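Local atomic coordinates of TT1696 protein (Thermus thermophilus, PDB entry 1UFB), a protein that is of unknown function but belongs to the HEPN-domain family and may bind DNA. Residues Tyr27-Cys31 with Tyr104-Ala109. Sequence-based numbering, arbitrary orientation.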
ATOM      1  N   TYR A  27      -3.404   8.417   9.360  1.00 28.22           N
ATOM      2  CA  TYR A  27      -4.787   8.090   9.025  1.00 26.40           C
ATOM      3  C   TYR A  27      -5.043   7.568   7.619  1.00 25.70           C
ATOM      4  O   TYR A  27      -5.734   6.574   7.466  1.00 26.72           O
ATOM      5  CB  TYR A  27      -5.713   9.314   9.373  1.00 27.57           C
ATOM      6  CG  TYR A  27      -5.490   9.770  10.832  1.00 29.69           C
ATOM      7  CD1 TYR A  27      -5.340  11.130  11.183  1.00 32.58           C
ATOM      8  CD2 TYR A  27      -5.399   8.816  11.855  1.00 28.50           C
ATOM      9  CE1 TYR A  27      -5.100  11.510  12.593  1.00 32.36           C
ATOM     10  CE2 TYR A  27      -5.159   9.166  13.191  1.00 32.38           C
ATOM     11  CZ  TYR A  27      -5.015  10.484  13.567  1.00 33.05           C
ATOM     12  OH  TYR A  27      -4.819  10.673  14.950  1.00 33.24           O
ATOM     13  N   ALA A  28      -4.491   8.240   6.627  1.00 23.22           N
ATOM     14  CA  ALA A  28      -4.647   7.811   5.271  1.00 25.07           C
ATOM     15  C   ALA A  28      -4.035   6.390   5.161  1.00 21.35           C
ATOM     16  O   ALA A  28      -4.628   5.483   4.527  1.00 24.02           O
ATOM     17  CB  ALA A  28      -3.933   8.778   4.344  1.00 20.27           C
ATOM     18  N   TRP A  29      -2.848   6.201   5.701  1.00 20.28           N
ATOM     19  CA  TRP A  29      -2.242   4.855   5.613  1.00 21.87           C
ATOM     20  C   TRP A  29      -3.103   3.832   6.328  1.00 22.67           C
ATOM     21  O   TRP A  29      -3.172   2.684   5.898  1.00 22.04           O
ATOM     22  CB  TRP A  29      -0.800   4.857   6.208  1.00 18.70           C
ATOM     23  CG  TRP A  29       0.192   5.226   5.128  1.00 22.33           C
ATOM     24  CD1 TRP A  29       0.725   6.460   4.887  1.00 22.46           C
ATOM     25  CD2 TRP A  29       0.736   4.344   4.130  1.00 26.35           C
ATOM     26  NE1 TRP A  29       1.589   6.409   3.791  1.00 27.55           N
ATOM     27  CE2 TRP A  29       1.611   5.120   3.307  1.00 28.41           C
ATOM     28  CE3 TRP A  29       0.586   2.985   3.859  1.00 27.42           C
ATOM     29  CZ2 TRP A  29       2.338   4.560   2.214  1.00 28.60           C
ATOM     30  CZ3 TRP A  29       1.317   2.423   2.774  1.00 29.94           C
ATOM     31  CH2 TRP A  29       2.178   3.226   1.968  1.00 28.94           C
ATOM     32  N   ALA A  30      -3.736   4.225   7.461  1.00 22.06           N
ATOM     33  CA  ALA A  30      -4.614   3.310   8.178  1.00 21.70           C
ATOM     34  C   ALA A  30      -5.806   2.927   7.281  1.00 20.34           C
ATOM     35  O   ALA A  30      -6.282   1.778   7.290  1.00 24.19           O
ATOM     36  CB  ALA A  30      -5.174   3.994   9.517  1.00 25.50           C
ATOM     37  N   CYS A  31      -6.334   3.884   6.540  1.00 20.18           N
ATOM     38  CA  CYS A  31      -7.451   3.622   5.667  1.00 20.87           C
ATOM     39  C   CYS A  31      -7.034   2.662   4.533  1.00 24.57           C
ATOM     40  O   CYS A  31      -7.803   1.783   4.128  1.00 23.31           O
ATOM     41  CB  CYS A  31      -7.942   4.901   4.982  1.00 22.24           C
ATOM     42  SG  CYS A  31      -8.882   5.978   6.209  1.00 24.53           S
ATOM     43  N   TYR A 104      -7.174  12.769   5.230  1.00 31.33           N
ATOM     44  CA  TYR A 104      -7.800  11.686   5.984  1.00 30.69           C
ATOM     45  C   TYR A 104      -7.732  11.956   7.485  1.00 29.32           C
ATOM     46  O   TYR A 104      -6.730  12.440   7.954  1.00 29.63           O
ATOM     47  CB  TYR A 104      -7.128  10.354   5.582  1.00 26.38           C
ATOM     48  CG  TYR A 104      -7.404  10.092   4.112  1.00 27.18           C
ATOM     49  CD1 TYR A 104      -6.660  10.734   3.114  1.00 25.99           C
ATOM     50  CD2 TYR A 104      -8.504   9.294   3.722  1.00 23.77           C
ATOM     51  CE1 TYR A 104      -7.014  10.584   1.763  1.00 28.83           C
ATOM     52  CE2 TYR A 104      -8.869   9.146   2.405  1.00 27.31           C
ATOM     53  CZ  TYR A 104      -8.116   9.799   1.410  1.00 27.49           C
ATOM     54  OH  TYR A 104      -8.491   9.658   0.106  1.00 24.67           O
ATOM     55  N   THR A 105      -8.788  11.633   8.233  1.00 27.85           N
ATOM     56  CA  THR A 105      -8.822  11.975   9.666  1.00 28.07           C
ATOM     57  C   THR A 105      -8.886  10.713  10.546  1.00 28.97           C
ATOM     58  O   THR A 105      -9.091   9.570  10.042  1.00 26.46           O
ATOM     59  CB  THR A 105     -10.102  12.805  10.002  1.00 28.63           C
ATOM     60  OG1 THR A 105     -11.257  11.937   9.836  1.00 30.29           O
ATOM     61  CG2 THR A 105     -10.256  14.049   9.055  1.00 27.60           C
ATOM     62  N   ARG A 106      -8.757  10.917  11.847  1.00 25.94           N
ATOM     63  CA  ARG A 106      -8.811   9.763  12.730  1.00 26.83           C
ATOM     64  C   ARG A 106     -10.208   9.089  12.682  1.00 28.23           C
ATOM     65  O   ARG A 106     -10.317   7.838  12.684  1.00 26.91           O
ATOM     66  CB  ARG A 106      -8.472  10.128  14.201  1.00 25.35           C
ATOM     67  CG  ARG A 106      -8.606   8.950  15.231  1.00 24.51           C
ATOM     68  CD  ARG A 106      -8.254   9.348  16.730  1.00 27.57           C
ATOM     69  NE  ARG A 106      -9.248  10.321  17.269  1.00 29.80           N
ATOM     70  CZ  ARG A 106     -10.457  10.029  17.730  1.00 30.47           C
ATOM     71  NH1 ARG A 106     -10.882   8.768  17.744  1.00 27.28           N
ATOM     72  NH2 ARG A 106     -11.271  11.015  18.167  1.00 30.20           N
ATOM     73  N   LEU A 107     -11.279   9.894  12.721  1.00 26.21           N
ATOM     74  CA  LEU A 107     -12.600   9.276  12.749  1.00 25.54           C
ATOM     75  C   LEU A 107     -12.827   8.454  11.472  1.00 26.16           C
ATOM     76  O   LEU A 107     -13.486   7.401  11.511  1.00 26.13           O
ATOM     77  CB  LEU A 107     -13.747  10.320  12.898  1.00 25.01           C
ATOM     78  CG  LEU A 107     -13.695  11.074  14.252  1.00 28.90           C
ATOM     79  CD1 LEU A 107     -14.752  12.268  14.238  1.00 28.20           C
ATOM     80  CD2 LEU A 107     -14.034  10.094  15.408  1.00 27.53           C
ATOM     81  N   GLU A 108     -12.373   8.988  10.349  1.00 26.16           N
ATOM     82  CA  GLU A 108     -12.502   8.231   9.081  1.00 29.44           C
ATOM     83  C   GLU A 108     -11.779   6.874   9.131  1.00 27.64           C
ATOM     84  O   GLU A 108     -12.283   5.842   8.645  1.00 28.21           O
ATOM     85  CB  GLU A 108     -11.826   8.945   7.980  1.00 30.54           C
ATOM     86  CG  GLU A 108     -12.670   9.853   7.254  1.00 37.42           C
ATOM     87  CD  GLU A 108     -11.901  10.270   6.044  1.00 40.36           C
ATOM     88  OE1 GLU A 108     -11.029  11.110   6.280  1.00 31.31           O
ATOM     89  OE2 GLU A 108     -12.143   9.720   4.894  1.00 45.18           O
ATOM     90  N   ALA A 109     -10.556   6.911   9.630  1.00 25.42           N
ATOM     91  CA  ALA A 109      -9.752   5.699   9.743  1.00 22.38           C
ATOM     92  C   ALA A 109     -10.360   4.771  10.765  1.00 23.96           C
ATOM     93  O   ALA A 109     -10.316   3.545  10.589  1.00 25.71           O
ATOM     94  CB  ALA A 109      -8.255   6.082  10.152  1.00 23.61           C
TER
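The Tyr27 ring lies flat over the start of helix 106-126: Arg106 CB sits 3.8 Å from the ring centroid and 23° off its normal, which defines a CH-pi contact over the face. The same face covers the backbone, with Tyr27 CD1 3.5 Å from Arg106 N. Tyr27 CG stands anti to its own carbonyl carbon (chi1 -52°), directing the ring across the first turn of the other helix. Arg106 then bends at chi3, and its guanidinium, 77° from the ring plane, leaves to form a salt bridge with Glu110. One turn further on, Ala109 CB packs against the Tyr27 carbonyl oxygen and Ala30 CB, the latter at 3.8 Å, while Cys31 SG approaches Ala109 CA at 3.7 Å. Tyr104, just before the N-cap residue Thr105, packs on the same helix 27-48: its CD1 meets Ala28 CB at 3.6 Å, and Cys31 SG makes an oblique sulfur-aromatic contact with its ring. Behind this layer, a capping box fixes the helix start, since Thr105 OG1 accepts from Glu108 N (3.2 Å) and Glu108 OE1 from Thr105 N (3.0 Å). Leu22 of helix 4-24 packs on both Arg106 and Ala109. Replacing Tyr27 by a leucine, which has no flat ring, is likely to strip the Arg106 backbone and CB of their aromatic cover. With no hydrogen bond joining the two segments, apolar and CH-pi packing holds these two helix starts of the HEPN bundle together, while the polar bonds order the cap itself.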